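Local atomic coordinates of superoxide dismutase 1 (PDB entry 2CW2), a protein that probably protects cells from oxygen radicals by dismutating superoxide into hydrogen peroxide and molecular oxygen at a bound iron centre. Residues A[36-41]-A[56-61]; A[86-91]-A[98-103]; A[105-110]-A[154-159]; A[118-123]-A[212-217]. One frame throughout, in Å; residues are numbered along the deposited sequence.

Contact 1 of 4, residues A[36-41]-A[56-61]. With FE (Fe (III) ion), chain C.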
# COMPACT_ATOMS: atom_id res chain seq x y z
N PRO A 36 22.01 -4.94 -2.04
CA PRO A 36 23.01 -5.11 -0.98
C PRO A 36 22.49 -6.07 0.08
O PRO A 36 21.27 -6.05 0.37
CB PRO A 36 23.17 -3.71 -0.37
CG PRO A 36 22.41 -2.79 -1.23
CD PRO A 36 21.50 -3.57 -2.13
N PRO A 37 23.36 -6.89 0.66
CA PRO A 37 22.92 -7.84 1.68
C PRO A 37 22.53 -7.10 2.95
O PRO A 37 22.99 -5.99 3.19
CB PRO A 37 24.19 -8.68 1.94
CG PRO A 37 25.28 -7.75 1.61
CD PRO A 37 24.80 -6.98 0.40
N LEU A 38 21.64 -7.71 3.71
CA LEU A 38 21.28 -7.23 5.04
C LEU A 38 22.54 -7.16 5.88
O LEU A 38 23.41 -8.05 5.80
CB LEU A 38 20.32 -8.21 5.69
CG LEU A 38 18.83 -7.95 5.82
CD1 LEU A 38 18.28 -6.84 4.92
CD2 LEU A 38 17.99 -9.23 5.73
N PRO A 39 22.67 -6.12 6.70
CA PRO A 39 23.82 -6.02 7.62
C PRO A 39 23.73 -6.89 8.88
O PRO A 39 24.56 -6.70 9.78
CB PRO A 39 23.89 -4.52 7.96
CG PRO A 39 22.57 -3.91 7.49
CD PRO A 39 21.77 -4.96 6.76
N TYR A 40 22.76 -7.80 8.95
CA TYR A 40 22.58 -8.68 10.11
C TYR A 40 21.90 -9.96 9.62
O TYR A 40 21.32 -10.00 8.51
CB TYR A 40 21.72 -7.98 11.19
CG TYR A 40 20.69 -7.05 10.58
CD1 TYR A 40 19.54 -7.55 9.97
CD2 TYR A 40 20.89 -5.66 10.58
CE1 TYR A 40 18.62 -6.71 9.36
CE2 TYR A 40 19.97 -4.80 9.97
CZ TYR A 40 18.84 -5.35 9.37
OH TYR A 40 17.92 -4.52 8.76
N VAL A 41 21.96 -11.01 10.44
CA VAL A 41 21.33 -12.28 10.07
C VAL A 41 19.81 -12.14 10.23
O VAL A 41 19.32 -11.17 10.83
CB VAL A 41 21.86 -13.44 10.92
CG1 VAL A 41 23.39 -13.53 10.78
CG2 VAL A 41 21.45 -13.23 12.38
N TYR A 56 11.05 -12.20 3.37
CA TYR A 56 10.16 -11.73 2.31
C TYR A 56 10.48 -10.30 1.89
O TYR A 56 10.54 -9.98 0.70
CB TYR A 56 8.71 -11.84 2.76
CG TYR A 56 8.15 -13.22 2.57
CD1 TYR A 56 7.61 -13.60 1.34
CD2 TYR A 56 8.17 -14.16 3.60
CE1 TYR A 56 7.10 -14.86 1.14
CE2 TYR A 56 7.66 -15.44 3.41
CZ TYR A 56 7.13 -15.78 2.17
OH TYR A 56 6.62 -17.04 1.94
N HIS A 57 10.68 -9.44 2.88
CA HIS A 57 10.84 -8.00 2.59
C HIS A 57 12.13 -7.77 1.79
O HIS A 57 12.14 -7.04 0.80
CB HIS A 57 10.81 -7.13 3.88
CG HIS A 57 10.46 -5.68 3.63
ND1 HIS A 57 10.38 -4.74 4.64
CD2 HIS A 57 10.15 -5.01 2.48
CE1 HIS A 57 10.04 -3.56 4.13
NE2 HIS A 57 9.91 -3.69 2.81
N HIS A 58 13.21 -8.38 2.24
CA HIS A 58 14.47 -8.21 1.53
C HIS A 58 14.62 -9.16 0.33
O HIS A 58 14.87 -8.70 -0.79
CB HIS A 58 15.65 -8.41 2.47
CG HIS A 58 16.99 -8.24 1.80
ND1 HIS A 58 17.64 -9.28 1.16
CD2 HIS A 58 17.78 -7.15 1.65
CE1 HIS A 58 18.80 -8.84 0.67
NE2 HIS A 58 18.90 -7.55 0.95
N ASP A 59 14.49 -10.46 0.57
CA ASP A 59 14.77 -11.46 -0.47
C ASP A 59 13.71 -11.53 -1.56
O ASP A 59 14.02 -11.98 -2.68
CB ASP A 59 14.97 -12.87 0.10
CG ASP A 59 16.09 -12.96 1.15
OD1 ASP A 59 16.91 -12.03 1.32
OD2 ASP A 59 16.21 -13.95 1.87
N LYS A 60 12.48 -11.14 -1.26
CA LYS A 60 11.47 -11.06 -2.31
C LYS A 60 11.25 -9.61 -2.83
O LYS A 60 11.56 -9.31 -3.99
CB LYS A 60 10.13 -11.75 -1.92
CG LYS A 60 10.22 -13.33 -1.76
CD LYS A 60 10.71 -14.03 -3.04
CE LYS A 60 10.60 -15.59 -3.02
NZ LYS A 60 10.26 -16.14 -1.68
N HIS A 61 10.73 -8.73 -1.97
CA HIS A 61 10.33 -7.39 -2.42
C HIS A 61 11.53 -6.59 -2.90
O HIS A 61 11.56 -6.14 -4.04
CB HIS A 61 9.62 -6.62 -1.29
CG HIS A 61 8.28 -7.18 -0.93
ND1 HIS A 61 7.13 -6.89 -1.63
CD2 HIS A 61 7.91 -8.02 0.07
CE1 HIS A 61 6.11 -7.52 -1.09
NE2 HIS A 61 6.55 -8.20 -0.05
FE FE C . 9.05 -2.31 1.74
O HOH W 1 8.09 -0.50 0.59

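Contact 2 of 4, residues A[86-91]-A[98-103]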
# COMPACT_ATOMS: atom_id res chain seq x y z
N GLN A 86 20.30 9.63 -9.03
CA GLN A 86 20.02 10.42 -10.24
C GLN A 86 18.67 10.04 -10.84
O GLN A 86 17.95 10.89 -11.39
CB GLN A 86 21.14 10.27 -11.28
CG GLN A 86 22.41 10.99 -10.88
CD GLN A 86 23.60 10.60 -11.72
OE1 GLN A 86 23.73 9.45 -12.13
NE2 GLN A 86 24.49 11.57 -12.00
N ILE A 87 18.32 8.76 -10.76
CA ILE A 87 17.01 8.33 -11.26
C ILE A 87 15.90 8.89 -10.36
O ILE A 87 14.82 9.30 -10.83
CB ILE A 87 16.94 6.77 -11.34
CG1 ILE A 87 18.04 6.21 -12.26
CG2 ILE A 87 15.55 6.34 -11.76
CD1 ILE A 87 18.17 4.66 -12.22
N ILE A 88 16.15 8.89 -9.06
CA ILE A 88 15.21 9.48 -8.13
C ILE A 88 14.97 10.95 -8.48
O ILE A 88 13.84 11.45 -8.43
CB ILE A 88 15.73 9.30 -6.68
CG1 ILE A 88 15.59 7.82 -6.27
CG2 ILE A 88 14.94 10.17 -5.74
CD1 ILE A 88 16.44 7.38 -5.05
N LYS A 89 16.03 11.65 -8.88
CA LYS A 89 15.92 13.08 -9.14
C LYS A 89 15.31 13.39 -10.50
O LYS A 89 14.68 14.43 -10.68
CB LYS A 89 17.29 13.77 -9.03
CG LYS A 89 17.85 13.84 -7.60
CD LYS A 89 19.31 14.33 -7.62
CE LYS A 89 19.90 14.54 -6.21
NZ LYS A 89 19.23 15.68 -5.47
N THR A 90 15.44 12.45 -11.43
CA THR A 90 15.31 12.74 -12.84
C THR A 90 14.32 11.82 -13.61
O THR A 90 13.78 12.19 -14.67
CB THR A 90 16.77 12.67 -13.38
OG1 THR A 90 17.27 14.00 -13.56
CG2 THR A 90 16.86 12.01 -14.70
N GLU A 91 14.04 10.63 -13.08
CA GLU A 91 13.12 9.78 -13.83
C GLU A 91 11.65 9.92 -13.43
O GLU A 91 11.30 10.70 -12.55
CB GLU A 91 13.59 8.32 -13.91
CG GLU A 91 13.94 7.84 -15.33
CD GLU A 91 15.27 8.41 -15.86
OE1 GLU A 91 16.13 8.76 -15.02
OE2 GLU A 91 15.44 8.53 -17.09
N GLN A 98 10.94 2.19 -9.21
CA GLN A 98 11.81 1.07 -8.89
C GLN A 98 13.10 1.53 -8.25
O GLN A 98 13.54 0.97 -7.25
CB GLN A 98 12.13 0.26 -10.14
CG GLN A 98 10.91 -0.26 -10.82
CD GLN A 98 11.26 -0.87 -12.13
OE1 GLN A 98 12.42 -1.09 -12.40
NE2 GLN A 98 10.27 -1.13 -12.96
N ALA A 99 13.75 2.52 -8.87
CA ALA A 99 15.01 3.01 -8.31
C ALA A 99 14.82 3.56 -6.90
O ALA A 99 15.63 3.29 -5.98
CB ALA A 99 15.59 4.08 -9.22
N ALA A 100 13.74 4.33 -6.72
CA ALA A 100 13.38 4.88 -5.42
C ALA A 100 13.19 3.76 -4.40
O ALA A 100 13.79 3.80 -3.31
CB ALA A 100 12.10 5.74 -5.53
N GLN A 101 12.42 2.74 -4.76
CA GLN A 101 12.18 1.63 -3.84
C GLN A 101 13.45 0.86 -3.51
O GLN A 101 13.63 0.43 -2.38
CB GLN A 101 11.09 0.70 -4.38
CG GLN A 101 9.69 1.28 -4.25
CD GLN A 101 9.24 1.39 -2.80
OE1 GLN A 101 9.60 2.34 -2.14
NE2 GLN A 101 8.44 0.44 -2.33
N VAL A 102 14.36 0.71 -4.48
CA VAL A 102 15.60 0.01 -4.20
C VAL A 102 16.38 0.81 -3.15
O VAL A 102 16.83 0.26 -2.15
CB VAL A 102 16.46 -0.18 -5.47
CG1 VAL A 102 17.93 -0.58 -5.10
CG2 VAL A 102 15.87 -1.22 -6.39
N TYR A 103 16.54 2.12 -3.37
CA TYR A 103 17.21 2.99 -2.39
C TYR A 103 16.50 2.99 -1.03
O TYR A 103 17.14 2.88 0.03
CB TYR A 103 17.28 4.43 -2.91
CG TYR A 103 18.01 5.38 -1.99
CD1 TYR A 103 19.32 5.79 -2.28
CD2 TYR A 103 17.41 5.87 -0.83
CE1 TYR A 103 20.01 6.64 -1.43
CE2 TYR A 103 18.09 6.72 0.04
CZ TYR A 103 19.39 7.11 -0.28
OH TYR A 103 20.08 7.95 0.56

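Contact 3 of 4, residues A[105-110]-A[154-159]. With FE (Fe (III) ion), chain C.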
# COMPACT_ATOMS: atom_id res chain seq x y z
N HIS A 105 14.65 0.79 0.45
CA HIS A 105 14.80 -0.43 1.23
C HIS A 105 16.24 -0.59 1.75
O HIS A 105 16.45 -0.97 2.91
CB HIS A 105 14.30 -1.66 0.44
CG HIS A 105 12.80 -1.74 0.34
ND1 HIS A 105 12.08 -1.14 -0.68
CD2 HIS A 105 11.88 -2.33 1.15
CE1 HIS A 105 10.78 -1.38 -0.49
NE2 HIS A 105 10.63 -2.08 0.62
N THR A 106 17.23 -0.31 0.90
CA THR A 106 18.61 -0.40 1.37
C THR A 106 18.79 0.54 2.57
O THR A 106 19.39 0.18 3.58
CB THR A 106 19.56 -0.02 0.23
OG1 THR A 106 19.47 -1.03 -0.78
CG2 THR A 106 21.00 -0.06 0.70
N PHE A 107 18.25 1.74 2.45
CA PHE A 107 18.38 2.72 3.52
C PHE A 107 17.62 2.22 4.77
O PHE A 107 18.13 2.33 5.90
CB PHE A 107 17.75 4.04 3.05
CG PHE A 107 18.06 5.21 3.95
CD1 PHE A 107 19.08 6.10 3.62
CD2 PHE A 107 17.33 5.44 5.10
CE1 PHE A 107 19.37 7.17 4.44
CE2 PHE A 107 17.62 6.53 5.94
CZ PHE A 107 18.64 7.40 5.60
N PHE A 108 16.42 1.70 4.55
CA PHE A 108 15.59 1.18 5.66
C PHE A 108 16.32 0.08 6.44
O PHE A 108 16.46 0.15 7.65
CB PHE A 108 14.24 0.65 5.12
CG PHE A 108 13.33 0.06 6.19
CD1 PHE A 108 12.88 0.84 7.25
CD2 PHE A 108 12.92 -1.27 6.11
CE1 PHE A 108 12.06 0.30 8.23
CE2 PHE A 108 12.08 -1.81 7.08
CZ PHE A 108 11.65 -1.02 8.15
N PHE A 109 16.82 -0.92 5.74
CA PHE A 109 17.46 -2.05 6.42
C PHE A 109 18.77 -1.63 7.11
O PHE A 109 19.13 -2.17 8.17
CB PHE A 109 17.70 -3.21 5.42
CG PHE A 109 16.42 -3.84 4.87
CD1 PHE A 109 16.28 -4.08 3.51
CD2 PHE A 109 15.41 -4.27 5.73
CE1 PHE A 109 15.11 -4.68 2.99
CE2 PHE A 109 14.24 -4.85 5.22
CZ PHE A 109 14.09 -5.06 3.83
N ASN A 110 19.47 -0.65 6.52
CA ASN A 110 20.65 -0.06 7.15
C ASN A 110 20.29 0.68 8.44
O ASN A 110 21.10 0.77 9.38
CB ASN A 110 21.36 0.90 6.18
CG ASN A 110 22.23 0.16 5.15
OD1 ASN A 110 22.52 0.68 4.04
ND2 ASN A 110 22.68 -1.01 5.52
N TRP A 154 6.31 5.95 3.07
CA TRP A 154 7.52 6.04 3.90
C TRP A 154 7.44 7.29 4.75
O TRP A 154 6.89 8.32 4.29
CB TRP A 154 8.76 6.20 2.99
CG TRP A 154 8.96 5.04 2.11
CD1 TRP A 154 8.35 4.81 0.90
CD2 TRP A 154 9.77 3.89 2.37
NE1 TRP A 154 8.76 3.60 0.39
CE2 TRP A 154 9.63 3.02 1.28
CE3 TRP A 154 10.61 3.51 3.43
CZ2 TRP A 154 10.29 1.79 1.21
CZ3 TRP A 154 11.29 2.30 3.35
CH2 TRP A 154 11.11 1.45 2.26
N VAL A 155 8.04 7.26 5.93
CA VAL A 155 8.24 8.49 6.69
C VAL A 155 9.75 8.69 6.83
O VAL A 155 10.48 7.72 7.09
CB VAL A 155 7.56 8.44 8.07
CG1 VAL A 155 7.82 9.74 8.86
CG2 VAL A 155 6.07 8.20 7.93
N TRP A 156 10.20 9.91 6.59
CA TRP A 156 11.62 10.23 6.59
C TRP A 156 11.94 11.30 7.63
O TRP A 156 11.14 12.23 7.82
CB TRP A 156 12.00 10.83 5.23
CG TRP A 156 11.81 9.95 4.06
CD1 TRP A 156 10.66 9.80 3.31
CD2 TRP A 156 12.79 9.10 3.47
NE1 TRP A 156 10.88 8.90 2.29
CE2 TRP A 156 12.18 8.46 2.36
CE3 TRP A 156 14.14 8.81 3.76
CZ2 TRP A 156 12.87 7.56 1.55
CZ3 TRP A 156 14.81 7.91 2.95
CH2 TRP A 156 14.17 7.29 1.87
N LEU A 157 13.08 11.16 8.30
CA LEU A 157 13.70 12.29 8.98
C LEU A 157 14.73 12.77 7.98
O LEU A 157 15.56 11.97 7.52
CB LEU A 157 14.42 11.86 10.27
CG LEU A 157 15.18 13.05 10.90
CD1 LEU A 157 14.19 14.13 11.30
CD2 LEU A 157 15.94 12.60 12.11
N ILE A 158 14.66 14.05 7.64
CA ILE A 158 15.53 14.67 6.67
C ILE A 158 16.32 15.83 7.29
O ILE A 158 15.91 16.39 8.28
CB ILE A 158 14.61 15.19 5.53
CG1 ILE A 158 15.04 14.63 4.21
CG2 ILE A 158 14.34 16.68 5.59
CD1 ILE A 158 14.49 13.27 4.06
N ALA A 159 17.47 16.14 6.71
CA ALA A 159 18.13 17.42 6.94
C ALA A 159 17.82 18.27 5.72
O ALA A 159 18.10 17.87 4.58
CB ALA A 159 19.63 17.24 7.06
FE FE C . 9.05 -2.31 1.74
O HOH W 1 8.09 -0.50 0.59

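Contact 4 of 4, residues A[118-123]-A[212-217]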
# COMPACT_ATOMS: atom_id res chain seq x y z
N GLY A 118 16.45 2.52 21.59
CA GLY A 118 16.69 3.41 22.70
C GLY A 118 16.92 4.86 22.31
O GLY A 118 16.65 5.31 21.17
N GLU A 119 17.39 5.62 23.28
CA GLU A 119 17.59 7.05 23.08
C GLU A 119 18.83 7.28 22.20
O GLU A 119 19.81 6.53 22.28
CB GLU A 119 17.74 7.73 24.45
CG GLU A 119 16.41 7.88 25.16
CD GLU A 119 16.54 8.27 26.62
OE1 GLU A 119 15.54 8.11 27.36
OE2 GLU A 119 17.63 8.72 27.04
N PRO A 120 18.77 8.28 21.33
CA PRO A 120 19.92 8.58 20.47
C PRO A 120 21.07 9.20 21.28
O PRO A 120 20.83 9.85 22.32
CB PRO A 120 19.36 9.61 19.49
CG PRO A 120 18.34 10.36 20.34
CD PRO A 120 17.65 9.21 21.11
N THR A 121 22.29 9.00 20.80
CA THR A 121 23.45 9.70 21.35
C THR A 121 24.17 10.46 20.22
O THR A 121 23.76 10.37 19.05
CB THR A 121 24.45 8.71 22.07
OG1 THR A 121 25.07 7.84 21.13
CG2 THR A 121 23.71 7.73 23.02
N GLY A 122 25.22 11.20 20.55
CA GLY A 122 26.02 11.87 19.54
C GLY A 122 25.30 13.01 18.83
O GLY A 122 24.38 13.61 19.37
N LYS A 123 25.70 13.30 17.60
CA LYS A 123 25.18 14.48 16.93
C LYS A 123 23.66 14.48 16.65
O LYS A 123 23.02 15.52 16.79
CB LYS A 123 25.94 14.79 15.64
CG LYS A 123 25.71 16.23 15.18
CD LYS A 123 26.51 17.21 16.05
CE LYS A 123 28.03 16.91 16.00
NZ LYS A 123 28.72 16.63 17.33
N VAL A 212 16.12 1.12 15.88
CA VAL A 212 16.80 2.21 15.15
C VAL A 212 18.33 2.16 15.30
O VAL A 212 18.86 2.09 16.43
CB VAL A 212 16.27 3.58 15.59
CG1 VAL A 212 17.14 4.71 15.00
CG2 VAL A 212 14.79 3.74 15.20
N ASN A 213 19.03 2.19 14.16
CA ASN A 213 20.48 2.09 14.13
C ASN A 213 21.05 3.50 14.22
O ASN A 213 21.24 4.17 13.20
CB ASN A 213 20.91 1.41 12.82
CG ASN A 213 22.41 1.18 12.72
OD1 ASN A 213 22.89 0.55 11.76
ND2 ASN A 213 23.15 1.67 13.69
N TRP A 214 21.27 3.97 15.44
CA TRP A 214 21.66 5.36 15.61
C TRP A 214 23.08 5.62 15.06
O TRP A 214 23.43 6.76 14.75
CB TRP A 214 21.57 5.81 17.07
CG TRP A 214 20.16 5.88 17.62
CD1 TRP A 214 19.65 5.15 18.66
CD2 TRP A 214 19.12 6.77 17.21
NE1 TRP A 214 18.34 5.51 18.89
CE2 TRP A 214 17.99 6.51 18.02
CE3 TRP A 214 19.03 7.77 16.23
CZ2 TRP A 214 16.79 7.21 17.88
CZ3 TRP A 214 17.84 8.46 16.08
CH2 TRP A 214 16.73 8.19 16.91
N ASP A 215 23.88 4.57 14.94
CA ASP A 215 25.20 4.73 14.35
C ASP A 215 25.11 5.09 12.86
O ASP A 215 25.84 5.95 12.40
CB ASP A 215 26.02 3.46 14.56
CG ASP A 215 26.43 3.29 15.99
OD1 ASP A 215 27.14 2.31 16.28
OD2 ASP A 215 26.11 4.10 16.89
N PHE A 216 24.18 4.45 12.15
CA PHE A 216 23.91 4.76 10.74
C PHE A 216 23.35 6.17 10.61
O PHE A 216 23.80 6.95 9.75
CB PHE A 216 22.93 3.73 10.15
CG PHE A 216 22.50 4.02 8.72
CD1 PHE A 216 23.41 3.94 7.66
CD2 PHE A 216 21.18 4.34 8.44
CE1 PHE A 216 22.99 4.18 6.33
CE2 PHE A 216 20.77 4.58 7.12
CZ PHE A 216 21.67 4.49 6.08
N VAL A 217 22.38 6.49 11.46
CA VAL A 217 21.81 7.83 11.47
C VAL A 217 22.91 8.87 11.67
O VAL A 217 22.98 9.85 10.92
CB VAL A 217 20.68 7.99 12.49
CG1 VAL A 217 20.10 9.44 12.49
CG2 VAL A 217 19.54 6.98 12.18

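Contact 1 of 4, residues A[36-41]-A[56-61]
The imidazole of His58 meets the loop 36-41 at its edge, where the carbonyl oxygen of Pro36 lies almost in the ring plane, while the methyl CD1 of Leu38 comes in obliquely. The NE2-H of His58 points at Pro36 O over 2.9 Å, a bond straight at hydrogen (171°). At another point of the rim, also close to the plane, ND1 of His58 donates a hydrogen bond to OD1 of the next residue, Asp59, at 2.8 Å. With both nitrogens engaged, the ring is fixed in rotation and donates on both, a pattern consistent with a protonated imidazolium beside the carboxylate. CG of His58 stands anti to the backbone N (chi1 -180°), which extends the ring toward the loop. There Leu38 CD1 rests 3.3 Å from His58 CD2, the two side chains running alongside in opposite senses. The preceding residue, His57, turns to the iron instead, with NE2 1.9 Å from the metal. The contact thus fastens the loop to helix 51-73 at the residue that follows an iron ligand; Asp59 adds a salt bridge to Lys42, and Pro36 and Leu38 also lean on helix 93-110.

Contact 2 of 4, residues A[86-91]-A[98-103]
Ile87 and Ile88 on helix 84-90 pack against Ala99, Ala100 and Tyr103 of helix 93-110, a helix-helix contact in the alpha-hairpin domain of the iron/manganese superoxide dismutases. The two short segments run roughly antiparallel, 133° between their directions, with axes 8.7 Å apart at closest approach. Small residues make this closeness possible: the methyl of Ala99 faces Ile87, and its CB sits 3.4 Å from Ile87 CG2, tighter than an ordinary van der Waals contact. With CG1 beside the backbone N (chi1 -59°), Ile87 leaves its CG2 branch to meet that methyl. Ile88 reaches across with its longer arm. Its CG1 lies over the backbone of Ala100, 3.8 Å from the CA of that residue, and its end continues to Tyr103, whose side chain it crosses at about a right angle.

Further out, Ile87 also touches Ile79 of helix 77-81, and Tyr103 packs on Glu85 and on the loop residues Asn174 and Ile176. Arg177 donates to the carbonyl oxygens of Ile88 and Glu91, tying the end of helix 84-90 to the same loop region. On helix 93-110, Gln101 turns away from this interface and takes part in the polar network near the metal. The apolar seam itself finishes at the base of the tyrosine, where Ile88 CD1 stops 3.7 Å from Tyr103 CB.

Contact 3 of 4, residues A[105-110]-A[154-159]
Trp154 drives the edge of its indole into the face of an iron ligand, His105: the planes stand at 86°, and the centroids of the imidazole and the six-membered ring are 5.0 Å apart. In this T-shaped pair the CH2 of Trp154 sits over the middle of the imidazole, while CZ2 of Trp154 is 3.6 Å from His105 CE1. The histidine is held at both nitrogens, since NE2 binds iron and ND1 is hydrogen-bonded to the carbonyl oxygen of Gln101. Gln101 also accepts through OE1 from Trp154 NE1, so one second-shell residue helps to position both rings. The same indole edge carries CZ3, which lies 3.8 Å from Phe108 CB.

Two residues further along the strand, Trp156 repeats the approach less squarely. It turns its edge to the face of Phe107 with planes at 58°, and Trp156 CZ3 is 4.1 Å from Phe107 CD2, offset toward the rim. Both tryptophans have CG anti to the carbonyl carbon (chi1 -63° for Trp154), which swings the indoles from strand 153-159 to the helix. Trp156 NE1 is satisfied by Gly173 O. The arrangement joins the alpha-hairpin domain to the sheet of the C-terminal domain, and its aromatic wall beside the metal, with His57, Asp187 and His191 completing the protein ligands, is characteristic of the iron/manganese superoxide dismutase active site.

Contact 4 of 4, residues A[118-123]-A[212-217]
The indole N-H of Trp214 donates a hydrogen bond to the carbonyl oxygen of Gly118, with NE1 2.8 Å from that O. This bond is bent, 150° at hydrogen: the donor stands well above the carbonyl plane of Gly118, and the oxygen is tilted slightly from the plane of the indole. The rest of the ring is used by its faces. Pro120 lays its CB over the middle of the six-membered ring, 3.5 Å from the centroid and only 7° off the normal, a clear CH-pi contact, and its CD lies 3.9 Å from Trp214 CZ2. On the opposite face the methyl CG1 of Val212 stands 3.5 Å above the plane, leaving the ring sandwiched between two aliphatic groups. With CG of Trp214 beside its backbone N (chi1 -68°), the indole folds back over Val212 and out to the loop.

Far from the metal, this is structural packing that draws together the lead-in to helix 122-132 and the first turn of helix 214-223. Trp214 also touches Ile124 of the former helix and Met184 of strand 181-187, while Pro120 leans on Phe135 of helix 135-148.

Along the chain, contacts 1 and 2 come in series within the alpha-hairpin domain, whereas contacts 3 and 4 interlace, their segments alternating. Contact 3 lies near the middle of the chain, its centre about 15 Å from that of contact 1, 14 Å from contact 2 and 13 Å from contact 4. Helix 93-110 is the common thread: it packs on helix 84-90 in contact 2, supplies His105 in contact 3, and abuts the loop of contact 1 through Tyr40 OH and Phe109 O, 2.7 Å apart. Contacts 1 and 3 share the iron and its water; contact 4 reaches contact 3 through Phe216. Two domains thus meet around one metal site, with contacts 2 and 4 on opposite sides of the centre.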